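PDB 5LHA: omega transaminase from Pseudomonas sp., which probably transfers amino groups from amines to keto acids or other carbonyl acceptors, using pyridoxal phosphate, which cycles through the pyridoxamine form. Local coordinates for residues E231-A236 / R382-M387; T189-R194 / G427-L432; A135-I140 / D313-G318. All blocks are in the same frame, centred on the assembly; numbering follows the deposited sequence.

Contact 1 (E231-A236 / R382-M387). With PMP (4'-deoxy-4'-aminopyridoxal-5'-phosphate), chain E.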
loop_
_atom_site.group_PDB
_atom_site.type_symbol
_atom_site.label_atom_id
_atom_site.label_comp_id
_atom_site.label_asym_id
_atom_site.label_seq_id
_atom_site.Cartn_x
_atom_site.Cartn_y
_atom_site.Cartn_z
ATOM N N GLU A 231 -3.837 -17.371 17.146
ATOM C CA GLU A 231 -3.596 -18.762 17.508
ATOM C C GLU A 231 -4.154 -19.017 18.899
ATOM O O GLU A 231 -3.911 -18.218 19.810
ATOM C CB GLU A 231 -2.107 -19.077 17.509
ATOM C CG GLU A 231 -1.358 -18.764 16.232
ATOM C CD GLU A 231 0.123 -18.539 16.496
ATOM O OE1 GLU A 231 0.853 -19.515 16.761
ATOM O OE2 GLU A 231 0.552 -17.371 16.492
ATOM N N PRO A 232 -4.891 -20.103 19.118
ATOM C CA PRO A 232 -5.397 -20.352 20.475
ATOM C C PRO A 232 -4.288 -20.536 21.499
ATOM O O PRO A 232 -4.447 -20.112 22.648
ATOM C CB PRO A 232 -6.257 -21.609 20.300
ATOM C CG PRO A 232 -6.674 -21.580 18.863
ATOM C CD PRO A 232 -5.523 -20.974 18.115
ATOM N N VAL A 233 -3.165 -21.140 21.118
ATOM C CA VAL A 233 -1.913 -21.045 21.865
ATOM C C VAL A 233 -0.846 -20.625 20.866
ATOM O O VAL A 233 -0.640 -21.304 19.852
ATOM C CB VAL A 233 -1.530 -22.373 22.545
ATOM C CG1 VAL A 233 -0.236 -22.227 23.335
ATOM C CG2 VAL A 233 -2.645 -22.855 23.454
ATOM N N GLN A 234 -0.156 -19.527 21.151
ATOM C CA GLN A 234 0.829 -19.022 20.206
ATOM C C GLN A 234 2.056 -19.910 20.257
ATOM O O GLN A 234 2.722 -19.996 21.289
ATOM C CB GLN A 234 1.189 -17.578 20.526
ATOM C CG GLN A 234 0.037 -16.642 20.336
ATOM C CD GLN A 234 0.437 -15.209 20.530
ATOM O OE1 GLN A 234 0.767 -14.799 21.637
ATOM N NE2 GLN A 234 0.414 -14.432 19.455
ATOM N N GLY A 235 2.362 -20.552 19.140
ATOM C CA GLY A 235 3.400 -21.553 19.121
ATOM C C GLY A 235 4.787 -20.996 18.923
ATOM O O GLY A 235 5.553 -20.844 19.880
ATOM N N ALA A 236 5.119 -20.694 17.665
ATOM C CA ALA A 236 6.470 -20.263 17.327
ATOM C C ALA A 236 6.854 -18.978 18.037
ATOM O O ALA A 236 8.050 -18.710 18.190
ATOM C CB ALA A 236 6.608 -20.089 15.812
ATOM N N ARG A 382 6.306 -22.747 30.650
ATOM C CA ARG A 382 4.875 -22.653 30.411
ATOM C C ARG A 382 4.477 -23.611 29.300
ATOM O O ARG A 382 5.309 -24.047 28.500
ATOM C CB ARG A 382 4.464 -21.232 30.021
ATOM C CG ARG A 382 5.451 -20.568 29.081
ATOM C CD ARG A 382 4.914 -19.277 28.508
ATOM N NE ARG A 382 5.773 -18.783 27.440
ATOM C CZ ARG A 382 6.911 -18.122 27.644
ATOM N NH1 ARG A 382 7.327 -17.863 28.878
ATOM N NH2 ARG A 382 7.636 -17.711 26.613
ATOM N N GLY A 383 3.190 -23.922 29.253
ATOM C CA GLY A 383 2.710 -24.869 28.272
ATOM C C GLY A 383 1.252 -25.196 28.482
ATOM O O GLY A 383 0.638 -24.834 29.489
ATOM N N LYS A 384 0.711 -25.916 27.502
ATOM C CA LYS A 384 -0.660 -26.420 27.540
ATOM C C LYS A 384 -0.734 -27.615 26.601
ATOM O O LYS A 384 -0.397 -27.484 25.418
ATOM C CB LYS A 384 -1.653 -25.337 27.134
ATOM C CG LYS A 384 -3.094 -25.767 27.277
ATOM C CD LYS A 384 -4.036 -24.662 26.879
ATOM C CE LYS A 384 -5.479 -25.148 26.864
ATOM N NZ LYS A 384 -6.050 -25.290 28.225
ATOM N N GLY A 385 -1.143 -28.775 27.117
ATOM C CA GLY A 385 -0.998 -29.993 26.328
ATOM C C GLY A 385 0.471 -30.299 26.091
ATOM O O GLY A 385 1.301 -30.193 27.002
ATOM N N LEU A 386 0.810 -30.702 24.865
ATOM C CA LEU A 386 2.192 -31.044 24.520
ATOM C C LEU A 386 2.883 -29.967 23.690
ATOM O O LEU A 386 3.652 -30.283 22.774
ATOM C CB LEU A 386 2.257 -32.390 23.804
ATOM C CG LEU A 386 2.070 -33.564 24.761
ATOM C CD1 LEU A 386 1.883 -34.874 24.002
ATOM C CD2 LEU A 386 3.251 -33.637 25.725
ATOM N N MET A 387 2.626 -28.695 23.991
ATOM C CA MET A 387 3.472 -27.581 23.575
ATOM C C MET A 387 3.932 -26.839 24.824
ATOM O O MET A 387 3.109 -26.427 25.648
ATOM C CB MET A 387 2.753 -26.634 22.609
ATOM C CG MET A 387 1.396 -26.130 23.061
ATOM S SD MET A 387 0.384 -25.591 21.667
ATOM C CE MET A 387 1.393 -24.327 20.915
HETATM N N1 PMP E . 0.551 -20.771 11.378
HETATM C C2 PMP E . 1.008 -21.499 12.465
HETATM C C2A PMP E . 0.417 -21.303 13.835
HETATM C C3 PMP E . 2.245 -22.120 12.360
HETATM O O3 PMP E . 2.909 -22.534 13.483
HETATM C C4 PMP E . 2.817 -22.311 11.104
HETATM C C4A PMP E . 4.127 -23.060 10.986
HETATM N N4A PMP E . 4.680 -23.326 12.298
HETATM C C5 PMP E . 2.188 -21.805 9.964
HETATM C C6 PMP E . 1.042 -21.027 10.121
HETATM C C5A PMP E . 2.761 -22.109 8.588
HETATM O O4P PMP E . 2.774 -23.507 8.348
HETATM P P PMP E . 3.602 -24.174 7.129
HETATM O O1P PMP E . 5.035 -24.329 7.606
HETATM O O2P PMP E . 3.017 -25.542 6.848
HETATM O O3P PMP E . 3.584 -23.320 5.878
#
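The amide N of Gly-235, a residue whose CA rests against the Met-387 methyl, donates a nearly straight hydrogen bond to OE1 of Glu-231, with a length of 3.0 Å and an N-H...O angle of 168°. The donor comes from above the carboxylate plane, 38° out of it, while OE2 accepts the backbone N of Tyr-157; a bond on each oxygen should keep the group from turning. Glu-231 and Tyr-157 line the cofactor pocket of a fold type I, class III transaminase. The loop 231-236 follows strand 225-230 of the large-domain sheet, and Glu-231 OE1 approaches the ring methyl C2A of PMP to 3.5 Å. Residues 382-387 belong to the other sheet, where strands 378-384 and 387-393 form a beta-hairpin; Lys-384 N bonds to Met-387 O at 3.1 Å across the turn, and the positive phi of Gly-385 suits that turn.

Between the two segments the packing is apolar. Val-233 and Met-387 meet tip to tip, with CG1 of the valine 3.6 Å from CE of the methionine. The sulfur takes part as well, since Val-233 CB lies 3.8 Å from Met-387 SD. In Met-387 CG stands between the backbone N and the carbonyl carbon (chi1 52°), and a bend at the last torsion brings the methyl onto the loop, where CE also lies 3.9 Å from Gly-235 CA. Lys-384 contributes hydrocarbon rather than charge. Its ammonium group leads away to a cation-pi interaction with Trp-282, whose NE1 in turn bonds to Pro-232 O. Short of the bend at its last torsion, Lys-384 CD runs slantwise past the second valine methyl, Val-233 CG2, at 4.1 Å.

Contact 2 (T189-R194 / G427-L432); sequences TPWLYR and GNKIIL
Van der Waals contact joins Trp-191 to Lys-429: CE of the lysine sits 4.1 Å from CH2 and equally far from CZ2 of the indole, approaching obliquely. The indole extends that way because its CG is anti to the backbone N (chi1 -172°), and Arg-194 CB packs on one face of the ring, 3.7 Å above its plane. The Arg-194 guanidinium has Tyr-193 CD2 over one face, toward the rim, and Trp-191 CZ2 in plane at its edge.

No hydrogen bond crosses between the segments; within the second one, Lys-429 bends at its last torsion and brings NZ to 2.7 Å from Asn-428 OD1, the donor tilted 18° from the carbonyl plane. The other amide atom, Asn-428 ND2, bonds to Leu-392 O. It lies 3.7 Å from Arg-194 NH2, two donors that approach from opposite directions and make no bond, their amide and guanidinium planes 79° apart.

Charge forms the third group. Arg-194 NH1 and Lys-429 NZ are 4.7 Å apart, and Asp-391 is likely to ease their proximity, as its OD2 makes a salt bridge with NH1; Arg-194 NE is held by Arg-399 O. Replacing Lys-429, an alanine here would probably leave Asn-428 OD1 without its ammonium donor and open a gap beside the indole.

This contact brings the loop between strand 184-187 and helix 202-220 against the start of strand 429-432, which pairs with strands 387-393 and 421-426; Trp-191 also packs on Asp-391 of strand 387-393 and Arg-382 of strand 378-384.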
loop_
_atom_site.group_PDB
_atom_site.type_symbol
_atom_site.label_atom_id
_atom_site.label_comp_id
_atom_site.label_asym_id
_atom_site.label_seq_id
_atom_site.Cartn_x
_atom_site.Cartn_y
_atom_site.Cartn_z
ATOM N N THR A 189 -0.252 -9.178 22.971
ATOM C CA THR A 189 -0.756 -10.508 23.281
ATOM C C THR A 189 -0.917 -10.679 24.789
ATOM O O THR A 189 -0.139 -10.111 25.565
ATOM C CB THR A 189 0.180 -11.589 22.735
ATOM O OG1 THR A 189 -0.290 -12.880 23.133
ATOM C CG2 THR A 189 1.605 -11.392 23.247
ATOM N N PRO A 190 -1.928 -11.421 25.254
ATOM C CA PRO A 190 -2.083 -11.625 26.702
ATOM C C PRO A 190 -1.042 -12.587 27.262
ATOM O O PRO A 190 -1.322 -13.761 27.539
ATOM C CB PRO A 190 -3.513 -12.158 26.825
ATOM C CG PRO A 190 -3.764 -12.819 25.528
ATOM C CD PRO A 190 -3.050 -12.001 24.496
ATOM N N TRP A 191 0.179 -12.066 27.414
ATOM C CA TRP A 191 1.376 -12.813 27.790
ATOM C C TRP A 191 1.747 -12.410 29.211
ATOM O O TRP A 191 2.125 -11.259 29.455
ATOM C CB TRP A 191 2.513 -12.511 26.816
ATOM C CG TRP A 191 3.766 -13.353 26.966
ATOM C CD1 TRP A 191 3.926 -14.481 27.725
ATOM C CD2 TRP A 191 5.028 -13.119 26.331
ATOM N NE1 TRP A 191 5.209 -14.962 27.597
ATOM C CE2 TRP A 191 5.906 -14.144 26.749
ATOM C CE3 TRP A 191 5.502 -12.141 25.450
ATOM C CZ2 TRP A 191 7.230 -14.217 26.315
ATOM C CZ3 TRP A 191 6.817 -12.214 25.021
ATOM C CH2 TRP A 191 7.665 -13.248 25.450
ATOM N N LEU A 192 1.595 -13.340 30.155
ATOM C CA LEU A 192 1.806 -13.001 31.560
ATOM C C LEU A 192 3.275 -12.703 31.856
ATOM O O LEU A 192 3.587 -11.805 32.649
ATOM C CB LEU A 192 1.319 -14.151 32.443
ATOM C CG LEU A 192 -0.180 -14.384 32.593
ATOM C CD1 LEU A 192 -0.449 -15.876 32.765
ATOM C CD2 LEU A 192 -0.692 -13.602 33.784
ATOM N N TYR A 193 4.193 -13.415 31.196
ATOM C CA TYR A 193 5.607 -13.254 31.511
ATOM C C TYR A 193 6.138 -11.897 31.043
ATOM O O TYR A 193 6.967 -11.287 31.728
ATOM C CB TYR A 193 6.414 -14.412 30.913
ATOM C CG TYR A 193 7.765 -14.585 31.572
ATOM C CD1 TYR A 193 7.862 -14.903 32.927
ATOM C CD2 TYR A 193 8.942 -14.391 30.859
ATOM C CE1 TYR A 193 9.095 -15.042 33.544
ATOM C CE2 TYR A 193 10.181 -14.534 31.469
ATOM C CZ TYR A 193 10.252 -14.857 32.811
ATOM O OH TYR A 193 11.481 -14.988 33.423
ATOM N N ARG A 194 5.690 -11.411 29.880
ATOM C CA ARG A 194 6.129 -10.120 29.338
ATOM C C ARG A 194 4.932 -9.416 28.715
ATOM O O ARG A 194 4.404 -9.893 27.705
ATOM C CB ARG A 194 7.232 -10.288 28.288
ATOM C CG ARG A 194 8.547 -10.862 28.786
ATOM C CD ARG A 194 9.619 -10.755 27.709
ATOM N NE ARG A 194 10.877 -11.381 28.111
ATOM C CZ ARG A 194 11.138 -12.683 28.020
ATOM N NH1 ARG A 194 10.233 -13.524 27.528
ATOM N NH2 ARG A 194 12.317 -13.142 28.419
ATOM N N GLY A 427 15.047 -18.327 19.254
ATOM C CA GLY A 427 15.426 -17.159 20.034
ATOM C C GLY A 427 15.986 -17.567 21.387
ATOM O O GLY A 427 16.944 -18.345 21.484
ATOM N N ASN A 428 15.359 -17.086 22.461
ATOM C CA ASN A 428 15.828 -17.356 23.812
ATOM C C ASN A 428 15.026 -18.455 24.492
ATOM O O ASN A 428 15.149 -18.640 25.708
ATOM C CB ASN A 428 15.770 -16.083 24.654
ATOM C CG ASN A 428 14.355 -15.700 25.025
ATOM O OD1 ASN A 428 13.529 -15.411 24.163
ATOM N ND2 ASN A 428 14.071 -15.685 26.320
ATOM N N LYS A 429 14.234 -19.206 23.729
ATOM C CA LYS A 429 13.281 -20.157 24.278
ATOM C C LYS A 429 13.507 -21.541 23.683
ATOM O O LYS A 429 13.700 -21.683 22.470
ATOM C CB LYS A 429 11.845 -19.700 23.983
ATOM C CG LYS A 429 11.602 -18.219 24.250
ATOM C CD LYS A 429 10.184 -17.799 23.899
ATOM C CE LYS A 429 9.987 -16.311 24.123
ATOM N NZ LYS A 429 10.960 -15.509 23.320
ATOM N N ILE A 430 13.468 -22.560 24.540
ATOM C CA ILE A 430 13.530 -23.955 24.106
ATOM C C ILE A 430 12.103 -24.462 23.955
ATOM O O ILE A 430 11.313 -24.413 24.907
ATOM C CB ILE A 430 14.311 -24.832 25.099
ATOM C CG1 ILE A 430 15.665 -24.225 25.475
ATOM C CG2 ILE A 430 14.518 -26.222 24.515
ATOM C CD1 ILE A 430 16.735 -24.397 24.417
ATOM N N ILE A 431 11.765 -24.944 22.759
ATOM C CA ILE A 431 10.436 -25.469 22.469
ATOM C C ILE A 431 10.456 -26.988 22.604
ATOM O O ILE A 431 11.330 -27.660 22.042
ATOM C CB ILE A 431 9.957 -25.053 21.064
ATOM C CG1 ILE A 431 9.904 -23.528 20.922
ATOM C CG2 ILE A 431 8.621 -25.695 20.739
ATOM C CD1 ILE A 431 9.279 -22.808 22.087
ATOM N N LEU A 432 9.477 -27.522 23.333
ATOM C CA LEU A 432 9.194 -28.949 23.427
ATOM C C LEU A 432 7.877 -29.211 22.705
ATOM O O LEU A 432 6.860 -28.611 23.050
ATOM C CB LEU A 432 9.091 -29.381 24.891
ATOM C CG LEU A 432 10.167 -28.855 25.847
ATOM C CD1 LEU A 432 10.005 -29.422 27.250
ATOM C CD2 LEU A 432 11.564 -29.121 25.318
#

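Contact 3 (A135-I140 / D313-G318); sequences ARQYWI and DAIENG
Helix 124-141 and the last turn of helix 309-316 come close at Tyr-138 and Ile-315, whose CA atoms are 5.6 Å apart, the nearest such pair between the two segments. At this spacing Ile-315 packs on the other helix's backbone as much as on its side chains: CG1 of Ile-315 lies 3.9 Å from Tyr-138 CA, and CD1 reaches to 4.0 Å from Tyr-138 N. Its other branch, CG2, meets Gln-137 NE2 at 3.7 Å, the two side chains crossing at about a right angle. That amide nitrogen is spent on polar partners, bonding to Met-324 O and Ser-322 O.

Ala-314 supplies a single methyl, whose CB is 3.4 Å from CE1 and 3.6 Å from CD1 of Tyr-138. With CG anti to the backbone N (chi1 165°), the ring lies alongside the second helix, and OH bonds to Arg-310 NE on that same helix. Tyr-138 CE2, on the ring edge away from Ala-314, stands 3.7 Å above the Trp-139 ring plane, over its centre.

The contact is helix-helix packing in the large domain of a fold type I enzyme. Helices 124-141 and 309-316 follow strands 115-121 and 303-308, antiparallel neighbours at one side of the seven-stranded sheet; helix 124-141 starts at the cofactor pocket, with Ser-125 in its first turn, whereas its later turns, including Arg-136, reach the second subunit.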
loop_
_atom_site.group_PDB
_atom_site.type_symbol
_atom_site.label_atom_id
_atom_site.label_comp_id
_atom_site.label_asym_id
_atom_site.label_seq_id
_atom_site.Cartn_x
_atom_site.Cartn_y
_atom_site.Cartn_z
ATOM N N ALA A 135 -11.646 -14.219 3.289
ATOM C CA ALA A 135 -12.295 -13.248 4.168
ATOM C C ALA A 135 -12.629 -11.973 3.405
ATOM O O ALA A 135 -13.718 -11.409 3.567
ATOM C CB ALA A 135 -11.407 -12.943 5.378
ATOM N N ARG A 136 -11.696 -11.509 2.567
ATOM C CA ARG A 136 -11.968 -10.384 1.677
ATOM C C ARG A 136 -13.151 -10.673 0.762
ATOM O O ARG A 136 -13.995 -9.798 0.539
ATOM C CB ARG A 136 -10.727 -10.049 0.839
ATOM C CG ARG A 136 -9.525 -9.495 1.612
ATOM C CD ARG A 136 -9.629 -7.988 1.753
ATOM N NE ARG A 136 -8.445 -7.362 2.352
ATOM C CZ ARG A 136 -7.454 -6.781 1.684
ATOM N NH1 ARG A 136 -7.455 -6.714 0.359
ATOM N NH2 ARG A 136 -6.456 -6.251 2.364
ATOM N N GLN A 137 -13.231 -11.892 0.218
ATOM C CA GLN A 137 -14.325 -12.218 -0.699
ATOM C C GLN A 137 -15.671 -12.268 0.012
ATOM O O GLN A 137 -16.672 -11.791 -0.527
ATOM C CB GLN A 137 -14.059 -13.551 -1.404
ATOM C CG GLN A 137 -15.202 -13.954 -2.324
ATOM C CD GLN A 137 -14.808 -14.957 -3.380
ATOM O OE1 GLN A 137 -13.629 -15.243 -3.581
ATOM N NE2 GLN A 137 -15.808 -15.499 -4.071
ATOM N N TYR A 138 -15.712 -12.818 1.228
ATOM C CA TYR A 138 -16.945 -12.853 2.011
ATOM C C TYR A 138 -17.586 -11.477 2.112
ATOM O O TYR A 138 -18.795 -11.328 1.910
ATOM C CB TYR A 138 -16.673 -13.399 3.417
ATOM C CG TYR A 138 -17.802 -13.131 4.394
ATOM C CD1 TYR A 138 -18.973 -13.876 4.348
ATOM C CD2 TYR A 138 -17.714 -12.119 5.345
ATOM C CE1 TYR A 138 -20.016 -13.641 5.239
ATOM C CE2 TYR A 138 -18.767 -11.870 6.236
ATOM C CZ TYR A 138 -19.911 -12.640 6.170
ATOM O OH TYR A 138 -20.958 -12.429 7.030
ATOM N N TRP A 139 -16.797 -10.461 2.469
ATOM C CA TRP A 139 -17.355 -9.122 2.639
ATOM C C TRP A 139 -17.814 -8.531 1.310
ATOM O O TRP A 139 -18.840 -7.836 1.260
ATOM C CB TRP A 139 -16.341 -8.218 3.330
ATOM C CG TRP A 139 -16.184 -8.559 4.780
ATOM C CD1 TRP A 139 -15.076 -9.094 5.385
ATOM C CD2 TRP A 139 -17.158 -8.384 5.816
ATOM N NE1 TRP A 139 -15.309 -9.276 6.728
ATOM C CE2 TRP A 139 -16.576 -8.844 7.019
ATOM C CE3 TRP A 139 -18.461 -7.885 5.845
ATOM C CZ2 TRP A 139 -17.252 -8.810 8.233
ATOM C CZ3 TRP A 139 -19.131 -7.858 7.051
ATOM C CH2 TRP A 139 -18.523 -8.313 8.232
ATOM N N ILE A 140 -17.080 -8.795 0.225
ATOM C CA ILE A 140 -17.505 -8.303 -1.084
ATOM C C ILE A 140 -18.832 -8.934 -1.483
ATOM O O ILE A 140 -19.738 -8.249 -1.974
ATOM C CB ILE A 140 -16.407 -8.546 -2.138
ATOM C CG1 ILE A 140 -15.236 -7.590 -1.915
ATOM C CG2 ILE A 140 -16.951 -8.373 -3.542
ATOM C CD1 ILE A 140 -14.003 -7.970 -2.683
ATOM N N ASP A 313 -22.689 -19.349 3.082
ATOM C CA ASP A 313 -23.954 -18.886 2.517
ATOM C C ASP A 313 -23.793 -17.566 1.777
ATOM O O ASP A 313 -24.412 -17.354 0.727
ATOM C CB ASP A 313 -24.982 -18.733 3.632
ATOM C CG ASP A 313 -25.454 -20.053 4.164
ATOM O OD1 ASP A 313 -25.245 -21.076 3.481
ATOM O OD2 ASP A 313 -26.004 -20.068 5.283
ATOM N N ALA A 314 -23.008 -16.642 2.341
ATOM C CA ALA A 314 -22.832 -15.336 1.713
ATOM C C ALA A 314 -22.109 -15.455 0.382
ATOM O O ALA A 314 -22.469 -14.787 -0.596
ATOM C CB ALA A 314 -22.065 -14.402 2.643
ATOM N N ILE A 315 -21.061 -16.273 0.340
ATOM C CA ILE A 315 -20.265 -16.396 -0.872
ATOM C C ILE A 315 -21.045 -17.148 -1.941
ATOM O O ILE A 315 -21.075 -16.740 -3.108
ATOM C CB ILE A 315 -18.915 -17.066 -0.545
ATOM C CG1 ILE A 315 -18.107 -16.140 0.369
ATOM C CG2 ILE A 315 -18.131 -17.348 -1.817
ATOM C CD1 ILE A 315 -16.758 -16.647 0.740
ATOM N N GLU A 316 -21.690 -18.259 -1.561
ATOM C CA GLU A 316 -22.466 -19.016 -2.536
ATOM C C GLU A 316 -23.718 -18.278 -3.010
ATOM O O GLU A 316 -24.206 -18.575 -4.108
ATOM C CB GLU A 316 -22.831 -20.397 -1.987
ATOM C CG GLU A 316 -21.629 -21.296 -1.742
ATOM C CD GLU A 316 -22.027 -22.694 -1.329
ATOM O OE1 GLU A 316 -23.221 -22.897 -1.021
ATOM O OE2 GLU A 316 -21.156 -23.599 -1.341
ATOM N N ASN A 317 -24.252 -17.337 -2.227
ATOM C CA ASN A 317 -25.342 -16.483 -2.690
ATOM C C ASN A 317 -24.859 -15.123 -3.167
ATOM O O ASN A 317 -25.684 -14.238 -3.408
ATOM C CB ASN A 317 -26.402 -16.258 -1.604
ATOM C CG ASN A 317 -27.336 -17.435 -1.426
ATOM O OD1 ASN A 317 -27.639 -18.164 -2.374
ATOM N ND2 ASN A 317 -27.852 -17.588 -0.211
ATOM N N GLY A 318 -23.550 -14.927 -3.307
ATOM C CA GLY A 318 -23.061 -13.633 -3.734
ATOM C C GLY A 318 -23.527 -13.298 -5.136
ATOM O O GLY A 318 -23.686 -14.169 -5.993
#

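How the contacts relate
Contacts 1 and 2 are neighbours, with centres about 10 Å apart, and both reach the sheet that contains strands 378-384 and 429-432. A probable hydrogen bond, Gln-234 OE1 to Thr-189 OG1 at 2.7 Å, ties their loops, and Arg-382 NH2 packs against Trp-191 CZ2 at 3.5 Å. Contact 1 touches the cofactor through Glu-231, whereas the Lys-429 side chain of contact 2 is about 14 Å from a bound PMP. Contact 3 stands apart: its centre is about 32 Å from that of contact 1 and 37 Å from that of contact 2, which lies on the opposite side of the chain's centre.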